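Local coordinates for protein nucleoporin NUP82 (PDB 3PBP) that serves as a structural component of the nuclear pore complex and takes part in mRNA and protein transport, this chain being its N-terminal domain, which binds NUP116, at residues S60-L65 against I105-Q110; D66-V71 against F83-I88; D78-F83 against M91-G96. The protein carries 1 engineered substitution. All blocks are in the same frame, centred on the assembly; numbering follows the deposited sequence.

How the contacts relate
All three contacts belong to the N-terminal part of the domain and lie within the region that interacts with NUP116. Contacts 2 and 3 join neighbouring strands of one four-stranded antiparallel sheet, 70-73, 79-83, 87-92 and 110-115; they share Phe83, and their centres are about 15 Å apart. Contact 1, at the surface, ties the loop leading into this sheet to helix 103-107, which the chain forms between the last two strands. Its centre is about 10 Å from that of contact 3, where Phe109 O and Glu92 N are 3.0 Å apart, a probable hydrogen bond. Leu63 CD1 packs 3.8 Å from Phe69 CZ, connecting contacts 1 and 2.

Contact 1: residues S60-L65 against I105-Q110; sequences SRHLVL and IQDAFQ
His62 meets Gln110 with one ring face and Asp107 with its NE2 edge. CB sits 3.8 Å from Gln110 OE1. His62 CG, anti to the carbonyl carbon (chi1 -67°), starts the ring toward Gln110, whose CG stands over the ring centre, near CG, CD2 and ND1 alike, 3.6 Å from the centroid and 6° off the normal, a CH-pi contact. The Gln110 amide continues the stack, its plane nearly parallel to the imidazole. CE1 lies beside Asp107 OD1, and at the tip NE2 donates to that oxygen at 3.0 Å; the acceptor lies in the ring plane, but the donor approaches from well above the carboxylate plane, 64° out of it. Asp107 also forms a salt bridge with Arg61: NH1 makes a weak bond to OD2 at 3.0 Å, and NH2 a weak one to OD1. A further weak bond runs from Arg61 NH2 to Gln106 OE1 at 3.3 Å. His62 NE2 stands over the centre of the Arg61 guanidinium. An alanine at His62 would probably leave Asp107 without its ring donor and the Gln110 side chain without the surface it stacks on. This His-carboxylate pair with its arginine neighbour joins the loop after strand 55-58 to helix 103-107 and the type I turn from Asp107 to Gln110, at the surface of a beta-propeller domain.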
loop_
_atom_site.group_PDB
_atom_site.type_symbol
_atom_site.label_atom_id
_atom_site.label_comp_id
_atom_site.label_asym_id
_atom_site.label_seq_id
_atom_site.Cartn_x
_atom_site.Cartn_y
_atom_site.Cartn_z
ATOM N N SER A 60 -11.860 19.798 -23.487
ATOM C CA SER A 60 -10.872 19.579 -24.551
ATOM C C SER A 60 -9.813 20.668 -24.523
ATOM O O SER A 60 -8.634 20.420 -24.768
ATOM C CB SER A 60 -11.543 19.603 -25.922
ATOM O OG SER A 60 -12.558 18.623 -26.011
ATOM N N ARG A 61 -10.250 21.880 -24.224
ATOM C CA ARG A 61 -9.363 23.028 -24.154
ATOM C C ARG A 61 -8.262 22.830 -23.119
ATOM O O ARG A 61 -7.205 23.428 -23.217
ATOM C CB ARG A 61 -10.169 24.276 -23.797
ATOM C CG ARG A 61 -9.498 25.582 -24.192
ATOM C CD ARG A 61 -9.504 26.557 -23.035
ATOM N NE ARG A 61 -10.809 26.615 -22.388
ATOM C CZ ARG A 61 -11.053 27.308 -21.277
ATOM N NH1 ARG A 61 -10.070 27.997 -20.701
ATOM N NH2 ARG A 61 -12.277 27.309 -20.739
ATOM N N HIS A 62 -8.520 21.985 -22.127
ATOM C CA HIS A 62 -7.552 21.724 -21.062
ATOM C C HIS A 62 -6.898 20.355 -21.154
ATOM O O HIS A 62 -5.775 20.166 -20.689
ATOM C CB HIS A 62 -8.232 21.859 -19.706
ATOM C CG HIS A 62 -8.663 23.254 -19.393
ATOM N ND1 HIS A 62 -7.768 24.256 -19.077
ATOM C CD2 HIS A 62 -9.891 23.825 -19.369
ATOM C CE1 HIS A 62 -8.426 25.383 -18.869
ATOM N NE2 HIS A 62 -9.717 25.149 -19.041
ATOM N N LEU A 63 -7.603 19.398 -21.748
ATOM C CA LEU A 63 -7.077 18.049 -21.885
ATOM C C LEU A 63 -7.872 17.233 -22.877
ATOM O O LEU A 63 -9.106 17.206 -22.842
ATOM C CB LEU A 63 -7.086 17.323 -20.529
ATOM C CG LEU A 63 -6.863 15.798 -20.531
ATOM C CD1 LEU A 63 -5.474 15.458 -21.036
ATOM C CD2 LEU A 63 -7.048 15.265 -19.129
ATOM N N VAL A 64 -7.148 16.576 -23.774
ATOM C CA VAL A 64 -7.762 15.702 -24.758
ATOM C C VAL A 64 -7.290 14.336 -24.283
ATOM O O VAL A 64 -6.089 14.110 -24.126
ATOM C CB VAL A 64 -7.237 15.986 -26.186
ATOM C CG1 VAL A 64 -7.700 14.889 -27.123
ATOM C CG2 VAL A 64 -7.743 17.331 -26.674
ATOM N N LEU A 65 -8.224 13.431 -24.026
ATOM C CA LEU A 65 -7.847 12.111 -23.538
ATOM C C LEU A 65 -7.465 11.146 -24.655
ATOM O O LEU A 65 -7.859 11.338 -25.809
ATOM C CB LEU A 65 -9.000 11.498 -22.726
ATOM C CG LEU A 65 -9.443 12.186 -21.436
ATOM C CD1 LEU A 65 -10.670 11.469 -20.889
ATOM C CD2 LEU A 65 -8.303 12.186 -20.420
ATOM N N ILE A 105 -15.017 30.882 -15.636
ATOM C CA ILE A 105 -15.708 29.992 -14.709
ATOM C C ILE A 105 -15.394 28.522 -14.989
ATOM O O ILE A 105 -15.380 27.698 -14.073
ATOM C CB ILE A 105 -17.246 30.207 -14.765
ATOM C CG1 ILE A 105 -17.613 31.502 -14.037
ATOM C CG2 ILE A 105 -17.970 29.022 -14.149
ATOM C CD1 ILE A 105 -19.115 31.738 -13.892
ATOM N N GLN A 106 -15.135 28.196 -16.252
ATOM C CA GLN A 106 -14.826 26.824 -16.633
ATOM C C GLN A 106 -13.420 26.450 -16.228
ATOM O O GLN A 106 -13.128 25.280 -15.989
ATOM C CB GLN A 106 -14.966 26.634 -18.138
ATOM C CG GLN A 106 -16.356 26.910 -18.670
ATOM C CD GLN A 106 -16.458 26.659 -20.160
ATOM O OE1 GLN A 106 -15.576 27.058 -20.931
ATOM N NE2 GLN A 106 -17.536 26.004 -20.578
ATOM N N ASP A 107 -12.537 27.437 -16.168
ATOM C CA ASP A 107 -11.162 27.166 -15.781
ATOM C C ASP A 107 -11.124 26.981 -14.279
ATOM O O ASP A 107 -10.178 26.413 -13.730
ATOM C CB ASP A 107 -10.251 28.325 -16.187
ATOM C CG ASP A 107 -10.204 28.527 -17.689
ATOM O OD1 ASP A 107 -10.906 27.777 -18.402
ATOM O OD2 ASP A 107 -9.468 29.433 -18.154
ATOM N N ALA A 108 -12.165 27.476 -13.619
ATOM C CA ALA A 108 -12.273 27.363 -12.172
ATOM C C ALA A 108 -12.365 25.890 -11.781
ATOM O O ALA A 108 -11.959 25.503 -10.688
ATOM C CB ALA A 108 -13.510 28.109 -11.683
ATOM N N PHE A 109 -12.899 25.080 -12.692
ATOM C CA PHE A 109 -13.068 23.659 -12.454
ATOM C C PHE A 109 -11.806 22.838 -12.653
ATOM O O PHE A 109 -11.811 21.626 -12.443
ATOM C CB PHE A 109 -14.201 23.130 -13.323
ATOM C CG PHE A 109 -15.528 23.764 -13.014
ATOM C CD1 PHE A 109 -16.000 23.803 -11.704
ATOM C CD2 PHE A 109 -16.292 24.346 -14.020
ATOM C CE1 PHE A 109 -17.202 24.407 -11.401
ATOM C CE2 PHE A 109 -17.499 24.955 -13.725
ATOM C CZ PHE A 109 -17.954 24.983 -12.407
ATOM N N GLN A 110 -10.727 23.494 -13.060
ATOM C CA GLN A 110 -9.460 22.809 -13.229
ATOM C C GLN A 110 -8.798 23.103 -11.902
ATOM O O GLN A 110 -8.298 24.201 -11.663
ATOM C CB GLN A 110 -8.660 23.401 -14.393
ATOM C CG GLN A 110 -9.300 23.213 -15.756
ATOM C CD GLN A 110 -9.640 21.752 -16.072
ATOM O OE1 GLN A 110 -8.765 20.870 -16.065
ATOM N NE2 GLN A 110 -10.919 21.493 -16.362
#

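Contact 2: residues D66-V71 against F83-I88; sequences DDTFHV and FNDNEI
Phe69 and Asn84 lie side by side, with Asn84 CB over the centre of the phenyl face, 3.9 Å from its centroid and 10° off the normal. The amide carries on across the same ring, ND2 coming 3.3 Å from Phe69 CE1, with the amide and ring planes inclined at 34°. One residue on from Phe69 and one back from Asn84, the partners are His70 and Phe83. His70 CB, rather than its imidazole, meets the phenyl face of Phe83, offset toward the rim and 3.6 Å from CZ. The two rings are nearly parallel but slid apart, barely overlapping. Phe83 CG sits between the backbone N and the carbonyl carbon (chi1 66°), starting the ring toward His70 CB. The backbone pairs these two residues doubly: His70 N donates to Phe83 O at 2.7 Å, and Phe83 N to His70 O at 2.9 Å, both nearly straight. They form an antiparallel hydrogen-bonded pair, one of those joining strands 70-73 and 79-83 of a four-stranded propeller blade. Further out, Asn84 is positioned by its own turn. Its OD1 accepts from Asn86 N at 2.8 Å and from Glu87 N at 2.6 Å, an Asx turn extended to an Asx motif, which holds the amide oxygen within the 83-87 connection while ND2 faces the phenyl ring. On the other side, a type I turn from Asp66 to Phe69 brings the chain round, closed by Phe69 N to Asp66 O. Beyond the pair, Phe83 packs on Ile127 and Val130 of strand 127-132, and Phe69 O accepts a hydrogen bond from Tyr25 OH.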
loop_
_atom_site.group_PDB
_atom_site.type_symbol
_atom_site.label_atom_id
_atom_site.label_comp_id
_atom_site.label_asym_id
_atom_site.label_seq_id
_atom_site.Cartn_x
_atom_site.Cartn_y
_atom_site.Cartn_z
ATOM N N ASP A 66 -6.673 10.129 -24.309
ATOM C CA ASP A 66 -6.297 9.071 -25.247
ATOM C C ASP A 66 -6.535 7.796 -24.446
ATOM O O ASP A 66 -6.628 7.860 -23.221
ATOM C CB ASP A 66 -4.837 9.215 -25.738
ATOM C CG ASP A 66 -3.798 9.028 -24.641
ATOM O OD1 ASP A 66 -3.737 7.929 -24.046
ATOM O OD2 ASP A 66 -3.016 9.978 -24.387
ATOM N N ASP A 67 -6.659 6.651 -25.105
ATOM C CA ASP A 67 -6.943 5.406 -24.379
ATOM C C ASP A 67 -5.936 4.988 -23.321
ATOM O O ASP A 67 -6.145 3.988 -22.635
ATOM C CB ASP A 67 -7.136 4.244 -25.354
ATOM C CG ASP A 67 -8.180 4.547 -26.413
ATOM O OD1 ASP A 67 -9.185 5.218 -26.071
ATOM O OD2 ASP A 67 -8.001 4.110 -27.576
ATOM N N THR A 68 -4.851 5.747 -23.191
ATOM C CA THR A 68 -3.813 5.454 -22.207
ATOM C C THR A 68 -4.137 6.018 -20.822
ATOM O O THR A 68 -3.606 5.552 -19.807
ATOM C CB THR A 68 -2.448 6.016 -22.675
ATOM O OG1 THR A 68 -1.979 5.232 -23.774
ATOM C CG2 THR A 68 -1.408 5.973 -21.547
ATOM N N PHE A 69 -5.004 7.021 -20.787
ATOM C CA PHE A 69 -5.396 7.650 -19.533
ATOM C C PHE A 69 -6.327 6.785 -18.689
ATOM O O PHE A 69 -7.104 5.993 -19.215
ATOM C CB PHE A 69 -6.116 8.980 -19.802
ATOM C CG PHE A 69 -5.206 10.151 -19.947
ATOM C CD1 PHE A 69 -4.377 10.276 -21.056
ATOM C CD2 PHE A 69 -5.143 11.116 -18.953
ATOM C CE1 PHE A 69 -3.488 11.353 -21.167
ATOM C CE2 PHE A 69 -4.256 12.200 -19.051
ATOM C CZ PHE A 69 -3.428 12.318 -20.156
ATOM N N HIS A 70 -6.225 6.948 -17.374
ATOM C CA HIS A 70 -7.103 6.271 -16.421
ATOM C C HIS A 70 -7.836 7.434 -15.754
ATOM O O HIS A 70 -7.259 8.525 -15.601
ATOM C CB HIS A 70 -6.323 5.546 -15.331
ATOM C CG HIS A 70 -5.540 4.365 -15.809
ATOM N ND1 HIS A 70 -4.442 4.478 -16.636
ATOM C CD2 HIS A 70 -5.649 3.049 -15.510
ATOM C CE1 HIS A 70 -3.905 3.284 -16.821
ATOM N NE2 HIS A 70 -4.618 2.400 -16.148
ATOM N N VAL A 71 -9.101 7.243 -15.393
ATOM C CA VAL A 71 -9.806 8.316 -14.691
ATOM C C VAL A 71 -10.574 7.700 -13.528
ATOM O O VAL A 71 -11.236 6.663 -13.676
ATOM C CB VAL A 71 -10.785 9.128 -15.608
ATOM C CG1 VAL A 71 -10.165 9.388 -16.960
ATOM C CG2 VAL A 71 -12.069 8.424 -15.756
ATOM N N PHE A 83 -5.423 10.706 -15.311
ATOM C CA PHE A 83 -3.971 10.590 -15.353
ATOM C C PHE A 83 -3.431 9.496 -16.259
ATOM O O PHE A 83 -4.142 8.573 -16.653
ATOM C CB PHE A 83 -3.428 10.339 -13.941
ATOM C CG PHE A 83 -3.837 9.005 -13.366
ATOM C CD1 PHE A 83 -5.093 8.832 -12.780
ATOM C CD2 PHE A 83 -2.983 7.909 -13.435
ATOM C CE1 PHE A 83 -5.493 7.580 -12.268
ATOM C CE2 PHE A 83 -3.368 6.655 -12.932
ATOM C CZ PHE A 83 -4.623 6.492 -12.349
ATOM N N ASN A 84 -2.151 9.621 -16.579
ATOM C CA ASN A 84 -1.457 8.636 -17.382
ATOM C C ASN A 84 -0.114 8.408 -16.689
ATOM O O ASN A 84 0.040 8.723 -15.504
ATOM C CB ASN A 84 -1.267 9.118 -18.829
ATOM C CG ASN A 84 -0.478 10.426 -18.937
ATOM O OD1 ASN A 84 -0.013 10.992 -17.939
ATOM N ND2 ASN A 84 -0.323 10.907 -20.171
ATOM N N ASP A 85 0.862 7.868 -17.403
ATOM C CA ASP A 85 2.154 7.605 -16.779
ATOM C C ASP A 85 2.975 8.877 -16.566
ATOM O O ASP A 85 4.003 8.856 -15.882
ATOM C CB ASP A 85 2.940 6.626 -17.642
ATOM C CG ASP A 85 3.196 7.160 -19.039
ATOM O OD1 ASP A 85 2.224 7.571 -19.721
ATOM O OD2 ASP A 85 4.376 7.165 -19.458
ATOM N N ASN A 86 2.501 9.991 -17.112
ATOM C CA ASN A 86 3.268 11.206 -17.011
ATOM C C ASN A 86 2.642 12.360 -16.258
ATOM O O ASN A 86 3.343 13.108 -15.584
ATOM C CB ASN A 86 3.654 11.644 -18.431
ATOM C CG ASN A 86 4.441 12.948 -18.451
ATOM O OD1 ASN A 86 3.865 14.041 -18.346
ATOM N ND2 ASN A 86 5.764 12.840 -18.570
ATOM N N GLU A 87 1.331 12.521 -16.371
ATOM C CA GLU A 87 0.690 13.632 -15.691
ATOM C C GLU A 87 -0.631 13.292 -15.000
ATOM O O GLU A 87 -1.235 12.247 -15.256
ATOM C CB GLU A 87 0.495 14.778 -16.687
ATOM C CG GLU A 87 -0.394 14.437 -17.875
ATOM C CD GLU A 87 -0.347 15.513 -18.956
ATOM O OE1 GLU A 87 -0.117 16.698 -18.603
ATOM O OE2 GLU A 87 -0.547 15.176 -20.153
ATOM N N ILE A 88 -1.060 14.198 -14.124
ATOM C CA ILE A 88 -2.292 14.051 -13.356
ATOM C C ILE A 88 -3.148 15.325 -13.419
ATOM O O ILE A 88 -2.637 16.440 -13.243
ATOM C CB ILE A 88 -1.978 13.787 -11.848
ATOM C CG1 ILE A 88 -1.137 12.518 -11.686
ATOM C CG2 ILE A 88 -3.278 13.676 -11.049
ATOM C CD1 ILE A 88 -0.621 12.292 -10.260
#

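Contact 3: residues D78-F83 against M91-G96; sequences DLLCLF and MEVPWG
The backbones of 78-83 and 91-96 run antiparallel, their touching parts 151° apart in direction, with Leu80 and Met91 as a hydrogen-bonded pair and Leu79 and Glu92 as a non-hydrogen-bonded one. Leu80 N donates to Met91 O at 2.9 Å, and Met91 N returns a bond of the same length to Leu80 O. Beyond the last pair, Val93 N still reaches Asp78 O at 3.0 Å, but from above the carbonyl plane. On the face of Leu79 and Glu92, the CD2 branch of Leu79 does the touching: it lies 3.9 Å from Glu92 CB and also reaches CG. Glu92 CG is anti to its backbone N (chi1 -174°), a setting that brings it beside both this methyl and Asp78 O. Leu79 also packs on Ile111 of strand 110-115 and on Phe132 of strand 127-132. On the face of Leu80 and Met91, contacts are apolar. Leu80 CG meets Val93 CG2 at 4.0 Å, the two side chains crossing obliquely, while the extended selenomethionine Met91 offers its terminal CE to Leu82 CD1 at 4.2 Å, their side chains crossing at about a right angle. At the open end of the strand pair, Asp78 OD1 approaches Trp95 CD1 to 3.6 Å, the carboxylate and indole planes inclined at 76°. This is a van der Waals approach: the indole NE1 bonds instead to Gly77 O, while Val93 CG1 lies over one indole face, toward its rim. Arg34 makes a cation-pi contact with Trp95 and a long, weak ion pair with Asp78 OD1. Strands 79-83 and 87-92 thus form a beta hairpin, the two central strands of a four-stranded antiparallel sheet of the kind that makes up a beta-propeller blade.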
loop_
_atom_site.group_PDB
_atom_site.type_symbol
_atom_site.label_atom_id
_atom_site.label_comp_id
_atom_site.label_asym_id
_atom_site.label_seq_id
_atom_site.Cartn_x
_atom_site.Cartn_y
_atom_site.Cartn_z
ATOM N N ASP A 78 -17.452 14.515 -6.090
ATOM C CA ASP A 78 -17.211 15.916 -6.393
ATOM C C ASP A 78 -15.970 16.149 -7.247
ATOM O O ASP A 78 -15.832 17.183 -7.906
ATOM C CB ASP A 78 -17.127 16.706 -5.092
ATOM C CG ASP A 78 -18.392 16.572 -4.249
ATOM O OD1 ASP A 78 -19.506 16.487 -4.828
ATOM O OD2 ASP A 78 -18.274 16.560 -3.002
ATOM N N LEU A 79 -15.070 15.175 -7.252
ATOM C CA LEU A 79 -13.854 15.306 -8.025
ATOM C C LEU A 79 -13.527 14.104 -8.921
ATOM O O LEU A 79 -13.846 12.945 -8.605
ATOM C CB LEU A 79 -12.669 15.540 -7.097
ATOM C CG LEU A 79 -12.669 16.762 -6.203
ATOM C CD1 LEU A 79 -11.302 16.857 -5.516
ATOM C CD2 LEU A 79 -12.959 17.991 -7.032
ATOM N N LEU A 80 -12.878 14.410 -10.045
ATOM C CA LEU A 80 -12.419 13.415 -11.000
ATOM C C LEU A 80 -10.901 13.586 -11.103
ATOM O O LEU A 80 -10.368 14.692 -10.983
ATOM C CB LEU A 80 -13.046 13.637 -12.369
ATOM C CG LEU A 80 -14.528 13.308 -12.492
ATOM C CD1 LEU A 80 -14.960 13.624 -13.913
ATOM C CD2 LEU A 80 -14.796 11.832 -12.153
ATOM N N CYS A 81 -10.209 12.474 -11.286
ATOM C CA CYS A 81 -8.774 12.504 -11.425
ATOM C C CYS A 81 -8.433 11.751 -12.700
ATOM O O CYS A 81 -8.684 10.547 -12.804
ATOM C CB CYS A 81 -8.099 11.838 -10.233
ATOM S SG CYS A 81 -6.305 11.975 -10.296
ATOM N N LEU A 82 -7.889 12.474 -13.677
ATOM C CA LEU A 82 -7.517 11.882 -14.958
ATOM C C LEU A 82 -5.994 11.877 -15.025
ATOM O O LEU A 82 -5.341 12.912 -14.802
ATOM C CB LEU A 82 -8.125 12.693 -16.113
ATOM C CG LEU A 82 -9.617 13.017 -15.923
ATOM C CD1 LEU A 82 -9.726 14.273 -15.080
ATOM C CD2 LEU A 82 -10.323 13.215 -17.244
ATOM N N PHE A 83 -5.423 10.706 -15.311
ATOM C CA PHE A 83 -3.971 10.590 -15.353
ATOM C C PHE A 83 -3.431 9.496 -16.259
ATOM O O PHE A 83 -4.142 8.573 -16.653
ATOM C CB PHE A 83 -3.428 10.339 -13.941
ATOM C CG PHE A 83 -3.837 9.005 -13.366
ATOM C CD1 PHE A 83 -5.093 8.832 -12.780
ATOM C CD2 PHE A 83 -2.983 7.909 -13.435
ATOM C CE1 PHE A 83 -5.493 7.580 -12.268
ATOM C CE2 PHE A 83 -3.368 6.655 -12.932
ATOM C CZ PHE A 83 -4.623 6.492 -12.349
HETATM N N MSE A 91 -10.253 17.530 -11.751
HETATM C CA MSE A 91 -11.352 18.409 -12.108
HETATM C C MSE A 91 -12.535 18.292 -11.173
HETATM O O MSE A 91 -12.839 17.217 -10.660
HETATM C CB MSE A 91 -11.803 18.113 -13.524
HETATM C CG MSE A 91 -10.807 18.555 -14.549
HETATM SE SE MSE A 91 -11.276 17.999 -16.337
HETATM C CE MSE A 91 -9.498 17.910 -17.111
ATOM N N GLU A 92 -13.211 19.416 -10.979
ATOM C CA GLU A 92 -14.365 19.486 -10.109
ATOM C C GLU A 92 -15.642 19.341 -10.922
ATOM O O GLU A 92 -15.877 20.122 -11.839
ATOM C CB GLU A 92 -14.353 20.833 -9.387
ATOM C CG GLU A 92 -15.412 21.008 -8.324
ATOM C CD GLU A 92 -15.243 22.303 -7.548
ATOM O OE1 GLU A 92 -15.501 23.387 -8.115
ATOM O OE2 GLU A 92 -14.840 22.240 -6.365
ATOM N N VAL A 93 -16.455 18.332 -10.617
ATOM C CA VAL A 93 -17.728 18.157 -11.325
ATOM C C VAL A 93 -18.580 19.357 -10.897
ATOM O O VAL A 93 -18.826 19.560 -9.708
ATOM C CB VAL A 93 -18.427 16.856 -10.919
ATOM C CG1 VAL A 93 -19.779 16.782 -11.569
ATOM C CG2 VAL A 93 -17.589 15.677 -11.335
ATOM N N PRO A 94 -19.040 20.170 -11.861
ATOM C CA PRO A 94 -19.851 21.366 -11.602
ATOM C C PRO A 94 -21.250 21.160 -11.036
ATOM O O PRO A 94 -22.206 21.759 -11.522
ATOM C CB PRO A 94 -19.890 22.060 -12.963
ATOM C CG PRO A 94 -18.739 21.445 -13.722
ATOM C CD PRO A 94 -18.811 20.020 -13.300
ATOM N N TRP A 95 -21.382 20.328 -10.012
ATOM C CA TRP A 95 -22.696 20.103 -9.421
ATOM C C TRP A 95 -23.219 21.450 -8.953
ATOM O O TRP A 95 -22.511 22.183 -8.257
ATOM C CB TRP A 95 -22.614 19.177 -8.202
ATOM C CG TRP A 95 -22.136 17.798 -8.484
ATOM C CD1 TRP A 95 -20.948 17.243 -8.091
ATOM C CD2 TRP A 95 -22.842 16.778 -9.194
ATOM N NE1 TRP A 95 -20.874 15.937 -8.510
ATOM C CE2 TRP A 95 -22.021 15.626 -9.193
ATOM C CE3 TRP A 95 -24.082 16.726 -9.835
ATOM C CZ2 TRP A 95 -22.409 14.435 -9.801
ATOM C CZ3 TRP A 95 -24.467 15.547 -10.437
ATOM C CH2 TRP A 95 -23.630 14.414 -10.420
ATOM N N GLY A 96 -24.450 21.784 -9.323
ATOM C CA GLY A 96 -24.998 23.050 -8.871
ATOM C C GLY A 96 -24.972 24.135 -9.920
ATOM O O GLY A 96 -25.785 25.058 -9.878
#